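Local coordinates for acyl-[acyl-carrier-protein]--UDP-N-acetylglucosamine O-acyltransferase (Helicobacter pylori, PDB 1J2Z) that transfers a (3R)-hydroxyacyl chain from acyl carrier protein to UDP-N-acetylglucosamine, the first step of lipid A biosynthesis, at residues E15-G29 with K33-Q47. Sequence-based numbering, arbitrary orientation.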
loop_
_atom_site.group_PDB
_atom_site.type_symbol
_atom_site.label_atom_id
_atom_site.label_comp_id
_atom_site.label_asym_id
_atom_site.label_seq_id
_atom_site.Cartn_x
_atom_site.Cartn_y
_atom_site.Cartn_z
ATOM N N GLU A 15 -29.250 10.842 -8.409
ATOM C CA GLU A 15 -29.981 11.853 -7.654
ATOM C C GLU A 15 -28.972 12.725 -6.912
ATOM O O GLU A 15 -28.254 12.251 -6.035
ATOM C CB GLU A 15 -30.938 11.177 -6.670
ATOM C CG GLU A 15 -31.976 10.287 -7.352
ATOM C CD GLU A 15 -33.008 11.087 -8.129
ATOM O OE1 GLU A 15 -33.570 10.552 -9.110
ATOM O OE2 GLU A 15 -33.263 12.250 -7.750
ATOM N N ILE A 16 -28.913 13.998 -7.290
ATOM C CA ILE A 16 -27.985 14.948 -6.690
ATOM C C ILE A 16 -28.771 16.022 -5.945
ATOM O O ILE A 16 -29.413 16.860 -6.568
ATOM C CB ILE A 16 -27.142 15.652 -7.768
ATOM C CG1 ILE A 16 -26.592 14.627 -8.771
ATOM C CG2 ILE A 16 -26.013 16.434 -7.107
ATOM C CD1 ILE A 16 -25.639 13.606 -8.172
ATOM N N ASN A 17 -28.711 16.000 -4.619
ATOM C CA ASN A 17 -29.437 16.973 -3.806
ATOM C C ASN A 17 -28.827 18.362 -3.935
ATOM O O ASN A 17 -27.832 18.556 -4.638
ATOM C CB ASN A 17 -29.434 16.539 -2.336
ATOM C CG ASN A 17 -30.521 17.228 -1.511
ATOM O OD1 ASN A 17 -30.585 17.063 -0.292
ATOM N ND2 ASN A 17 -31.382 17.994 -2.173
ATOM N N LYS A 18 -29.429 19.330 -3.251
ATOM C CA LYS A 18 -28.955 20.702 -3.296
ATOM C C LYS A 18 -27.673 20.910 -2.497
ATOM O O LYS A 18 -27.378 20.162 -1.563
ATOM C CB LYS A 18 -30.047 21.650 -2.784
ATOM C CG LYS A 18 -29.600 23.101 -2.683
ATOM C CD LYS A 18 -29.009 23.583 -4.005
ATOM C CE LYS A 18 -28.279 24.906 -3.840
ATOM N NZ LYS A 18 -27.510 25.253 -5.064
ATOM N N GLY A 19 -26.911 21.931 -2.880
ATOM C CA GLY A 19 -25.669 22.244 -2.194
ATOM C C GLY A 19 -24.508 21.310 -2.488
ATOM O O GLY A 19 -23.442 21.450 -1.895
ATOM N N VAL A 20 -24.696 20.361 -3.401
ATOM C CA VAL A 20 -23.633 19.414 -3.730
ATOM C C VAL A 20 -22.556 19.998 -4.647
ATOM O O VAL A 20 -22.859 20.640 -5.645
ATOM C CB VAL A 20 -24.201 18.141 -4.400
ATOM C CG1 VAL A 20 -23.062 17.207 -4.812
ATOM C CG2 VAL A 20 -25.141 17.429 -3.438
ATOM N N GLU A 21 -21.297 19.767 -4.293
ATOM C CA GLU A 21 -20.175 20.244 -5.090
ATOM C C GLU A 21 -19.520 19.050 -5.773
ATOM O O GLU A 21 -19.220 18.043 -5.129
ATOM C CB GLU A 21 -19.149 20.947 -4.203
ATOM C CG GLU A 21 -19.668 22.198 -3.525
ATOM C CD GLU A 21 -18.625 22.831 -2.625
ATOM O OE1 GLU A 21 -17.532 23.162 -3.131
ATOM O OE2 GLU A 21 -18.897 22.990 -1.417
ATOM N N ILE A 22 -19.297 19.167 -7.077
ATOM C CA ILE A 22 -18.689 18.088 -7.843
ATOM C C ILE A 22 -17.523 18.659 -8.645
ATOM O O ILE A 22 -17.708 19.542 -9.482
ATOM C CB ILE A 22 -19.734 17.438 -8.784
ATOM C CG1 ILE A 22 -20.864 16.830 -7.946
ATOM C CG2 ILE A 22 -19.080 16.371 -9.648
ATOM C CD1 ILE A 22 -21.984 16.202 -8.761
ATOM N N GLY A 23 -16.323 18.155 -8.373
ATOM C CA GLY A 23 -15.138 18.645 -9.056
ATOM C C GLY A 23 -15.005 18.200 -10.495
ATOM O O GLY A 23 -15.844 17.461 -11.005
ATOM N N GLU A 24 -13.933 18.644 -11.146
ATOM C CA GLU A 24 -13.670 18.312 -12.545
ATOM C C GLU A 24 -13.521 16.811 -12.797
ATOM O O GLU A 24 -12.935 16.087 -11.996
ATOM C CB GLU A 24 -12.382 18.999 -13.020
ATOM C CG GLU A 24 -12.302 20.483 -12.724
ATOM C CD GLU A 24 -13.110 21.319 -13.688
ATOM O OE1 GLU A 24 -13.187 22.544 -13.473
ATOM O OE2 GLU A 24 -13.661 20.756 -14.662
ATOM N N PHE A 25 -14.053 16.363 -13.927
ATOM C CA PHE A 25 -13.952 14.971 -14.353
ATOM C C PHE A 25 -14.513 13.882 -13.439
ATOM O O PHE A 25 -14.102 12.730 -13.543
ATOM C CB PHE A 25 -12.484 14.645 -14.672
ATOM C CG PHE A 25 -11.836 15.629 -15.615
ATOM C CD1 PHE A 25 -10.674 16.301 -15.247
ATOM C CD2 PHE A 25 -12.406 15.905 -16.856
ATOM C CE1 PHE A 25 -10.082 17.240 -16.098
ATOM C CE2 PHE A 25 -11.827 16.842 -17.720
ATOM C CZ PHE A 25 -10.661 17.511 -17.339
ATOM N N CYS A 26 -15.431 14.211 -12.538
ATOM C CA CYS A 26 -15.989 13.154 -11.700
ATOM C C CYS A 26 -16.834 12.261 -12.600
ATOM O O CYS A 26 -17.354 12.721 -13.616
ATOM C CB CYS A 26 -16.867 13.726 -10.583
ATOM S SG CYS A 26 -15.964 14.368 -9.149
ATOM N N VAL A 27 -16.950 10.985 -12.245
ATOM C CA VAL A 27 -17.764 10.042 -13.011
ATOM C C VAL A 27 -18.798 9.488 -12.041
ATOM O O VAL A 27 -18.455 8.807 -11.072
ATOM C CB VAL A 27 -16.921 8.887 -13.587
ATOM C CG1 VAL A 27 -17.820 7.922 -14.369
ATOM C CG2 VAL A 27 -15.842 9.449 -14.502
ATOM N N ILE A 28 -20.064 9.802 -12.306
ATOM C CA ILE A 28 -21.167 9.394 -11.446
ATOM C C ILE A 28 -22.194 8.530 -12.176
ATOM O O ILE A 28 -22.874 8.998 -13.090
ATOM C CB ILE A 28 -21.835 10.658 -10.857
ATOM C CG1 ILE A 28 -20.774 11.456 -10.089
ATOM C CG2 ILE A 28 -23.017 10.286 -9.964
ATOM C CD1 ILE A 28 -21.268 12.761 -9.512
ATOM N N GLY A 29 -22.290 7.270 -11.750
ATOM C CA GLY A 29 -23.198 6.303 -12.354
ATOM C C GLY A 29 -24.684 6.515 -12.109
ATOM O O GLY A 29 -25.086 7.361 -11.305
ATOM N N LYS A 33 -26.566 8.376 -5.339
ATOM C CA LYS A 33 -27.367 9.378 -4.654
ATOM C C LYS A 33 -26.420 10.187 -3.779
ATOM O O LYS A 33 -25.628 9.621 -3.024
ATOM C CB LYS A 33 -28.432 8.718 -3.780
ATOM C CG LYS A 33 -29.407 7.852 -4.555
ATOM C CD LYS A 33 -30.340 7.116 -3.620
ATOM C CE LYS A 33 -31.271 6.216 -4.405
ATOM N NZ LYS A 33 -30.526 5.341 -5.355
ATOM N N LEU A 34 -26.483 11.506 -3.899
ATOM C CA LEU A 34 -25.630 12.378 -3.104
ATOM C C LEU A 34 -26.525 13.310 -2.298
ATOM O O LEU A 34 -27.251 14.130 -2.860
ATOM C CB LEU A 34 -24.707 13.198 -4.014
ATOM C CG LEU A 34 -23.818 12.422 -4.996
ATOM C CD1 LEU A 34 -23.000 13.407 -5.819
ATOM C CD2 LEU A 34 -22.898 11.474 -4.234
ATOM N N ASP A 35 -26.476 13.173 -0.981
ATOM C CA ASP A 35 -27.295 13.998 -0.107
ATOM C C ASP A 35 -26.717 15.407 -0.017
ATOM O O ASP A 35 -25.639 15.694 -0.546
ATOM C CB ASP A 35 -27.385 13.360 1.286
ATOM C CG ASP A 35 -28.680 13.724 2.025
ATOM O OD1 ASP A 35 -28.952 13.120 3.082
ATOM O OD2 ASP A 35 -29.421 14.610 1.553
ATOM N N GLU A 36 -27.453 16.279 0.657
ATOM C CA GLU A 36 -27.074 17.673 0.828
ATOM C C GLU A 36 -25.665 17.955 1.339
ATOM O O GLU A 36 -25.171 17.293 2.256
ATOM C CB GLU A 36 -28.081 18.361 1.757
ATOM C CG GLU A 36 -27.717 19.787 2.131
ATOM C CD GLU A 36 -28.791 20.460 2.977
ATOM O OE1 GLU A 36 -29.098 19.952 4.079
ATOM O OE2 GLU A 36 -29.333 21.494 2.535
ATOM N N GLY A 37 -25.027 18.953 0.732
ATOM C CA GLY A 37 -23.704 19.366 1.157
ATOM C C GLY A 37 -22.531 18.470 0.812
ATOM O O GLY A 37 -21.412 18.745 1.244
ATOM N N VAL A 38 -22.766 17.401 0.055
ATOM C CA VAL A 38 -21.671 16.511 -0.319
ATOM C C VAL A 38 -20.666 17.241 -1.199
ATOM O O VAL A 38 -21.048 17.996 -2.094
ATOM C CB VAL A 38 -22.175 15.272 -1.097
ATOM C CG1 VAL A 38 -21.009 14.609 -1.852
ATOM C CG2 VAL A 38 -22.806 14.276 -0.134
ATOM N N LYS A 39 -19.380 17.020 -0.938
ATOM C CA LYS A 39 -18.338 17.645 -1.738
ATOM C C LYS A 39 -17.403 16.616 -2.363
ATOM O O LYS A 39 -16.694 15.892 -1.666
ATOM C CB LYS A 39 -17.507 18.634 -0.908
ATOM C CG LYS A 39 -16.379 19.265 -1.721
ATOM C CD LYS A 39 -15.590 20.313 -0.938
ATOM C CE LYS A 39 -14.497 20.921 -1.810
ATOM N NZ LYS A 39 -13.812 22.060 -1.142
ATOM N N LEU A 40 -17.411 16.559 -3.688
ATOM C CA LEU A 40 -16.553 15.644 -4.413
ATOM C C LEU A 40 -15.469 16.470 -5.066
ATOM O O LEU A 40 -15.765 17.418 -5.791
ATOM C CB LEU A 40 -17.331 14.914 -5.511
ATOM C CG LEU A 40 -18.561 14.094 -5.127
ATOM C CD1 LEU A 40 -19.092 13.399 -6.372
ATOM C CD2 LEU A 40 -18.198 13.078 -4.059
ATOM N N HIS A 41 -14.213 16.127 -4.810
ATOM C CA HIS A 41 -13.128 16.852 -5.449
ATOM C C HIS A 41 -13.078 16.367 -6.886
ATOM O O HIS A 41 -13.960 15.633 -7.325
ATOM C CB HIS A 41 -11.809 16.574 -4.735
ATOM C CG HIS A 41 -11.748 17.156 -3.357
ATOM N ND1 HIS A 41 -10.743 18.007 -2.950
ATOM C CD2 HIS A 41 -12.585 17.031 -2.300
ATOM C CE1 HIS A 41 -10.965 18.383 -1.703
ATOM N NE2 HIS A 41 -12.077 17.804 -1.286
ATOM N N ASN A 42 -12.063 16.779 -7.629
ATOM C CA ASN A 42 -11.954 16.340 -9.011
ATOM C C ASN A 42 -11.694 14.837 -9.085
ATOM O O ASN A 42 -11.132 14.247 -8.164
ATOM C CB ASN A 42 -10.805 17.074 -9.705
ATOM C CG ASN A 42 -9.443 16.686 -9.143
ATOM O OD1 ASN A 42 -8.755 15.810 -9.682
ATOM N ND2 ASN A 42 -9.058 17.323 -8.047
ATOM N N ASN A 43 -12.131 14.227 -10.179
ATOM C CA ASN A 43 -11.881 12.813 -10.434
ATOM C C ASN A 43 -12.331 11.770 -9.415
ATOM O O ASN A 43 -11.587 10.830 -9.118
ATOM C CB ASN A 43 -10.388 12.626 -10.712
ATOM C CG ASN A 43 -9.952 13.279 -12.010
ATOM O OD1 ASN A 43 -10.222 12.768 -13.097
ATOM N ND2 ASN A 43 -9.286 14.418 -11.904
ATOM N N VAL A 44 -13.527 11.931 -8.865
ATOM C CA VAL A 44 -14.041 10.924 -7.948
ATOM C C VAL A 44 -14.920 10.000 -8.798
ATOM O O VAL A 44 -15.676 10.468 -9.656
ATOM C CB VAL A 44 -14.904 11.541 -6.820
ATOM C CG1 VAL A 44 -15.606 10.433 -6.038
ATOM C CG2 VAL A 44 -14.029 12.366 -5.879
ATOM N N THR A 45 -14.804 8.691 -8.590
ATOM C CA THR A 45 -15.623 7.749 -9.340
ATOM C C THR A 45 -16.651 7.102 -8.417
ATOM O O THR A 45 -16.292 6.453 -7.439
ATOM C CB THR A 45 -14.781 6.630 -9.977
ATOM O OG1 THR A 45 -13.895 7.190 -10.952
ATOM C CG2 THR A 45 -15.686 5.600 -10.649
ATOM N N LEU A 46 -17.927 7.287 -8.736
ATOM C CA LEU A 46 -19.007 6.709 -7.948
ATOM C C LEU A 46 -19.855 5.834 -8.869
ATOM O O LEU A 46 -20.478 6.331 -9.805
ATOM C CB LEU A 46 -19.863 7.826 -7.340
ATOM C CG LEU A 46 -19.117 8.865 -6.495
ATOM C CD1 LEU A 46 -20.093 9.916 -5.976
ATOM C CD2 LEU A 46 -18.426 8.171 -5.333
ATOM N N GLN A 47 -19.863 4.531 -8.606
ATOM C CA GLN A 47 -20.622 3.575 -9.408
ATOM C C GLN A 47 -21.564 2.758 -8.520
ATOM O O GLN A 47 -21.597 2.930 -7.303
ATOM C CB GLN A 47 -19.666 2.610 -10.122
ATOM C CG GLN A 47 -18.601 3.258 -11.007
ATOM C CD GLN A 47 -19.162 3.818 -12.306
ATOM O OE1 GLN A 47 -19.703 4.921 -12.344
ATOM N NE2 GLN A 47 -19.040 3.047 -13.378
HETATM O O HOH W 1 -15.711 24.049 -1.394
HETATM O O HOH W 2 -12.470 10.526 -12.786
#
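Ile16 and Leu34 both set the first side-chain branch opposite the carbonyl carbon, but Leu34 continues extended while Ile16 folds back at chi2 (-63°), which swings its CD1 onto Leu34 CD1, 3.5 Å away; the two lie alongside, pointing the same way. Val20 crosses Leu34 at about a right angle, CG1 against CD1, and the CD1 atoms of Ile22 and Ile28 also approach Leu34 CD1. Ile28 CD1 further touches Leu40 CD1 at 3.9 Å, so side chains from all three walls interlock in one apolar interior.

The backbones of 15-29 and 33-47 are joined wall by wall in parallel register. Leu34 N donates a hydrogen bond to Glu15 O, Glu21 N to Val38 O, and Leu46 N to Val27 O at 2.8 Å, the last almost straight (176°). Gly23 N reaches Leu40 O from above the carbonyl plane, a more bent bond at the corner. One residue on, at the same corner, Asn43 N gives a hydrogen bond to Glu24 O at 2.7 Å, while Asn43 ND2 lies near the plane of the Phe25 ring, at its edge, and gives a hydrogen bond to Asn42 OD1 (2.7 Å). That oxygen also accepts a hydrogen bond from Thr45 OG1 of a neighbouring subunit, and Phe25 packs edge-to-face on its counterparts in both other subunits, placing this corner at the trimer interface. Outside, Glu21 OE1 and Lys39 NZ, 4.4 Å apart, are bridged by a water.

Two stacked three-walled coils, with type II turns at 17-20, 23-26 and 35-38 and filled with aliphatic residues, belong to the N-terminal end of the left-handed parallel beta-helix of hexapeptide-repeat acyltransferases.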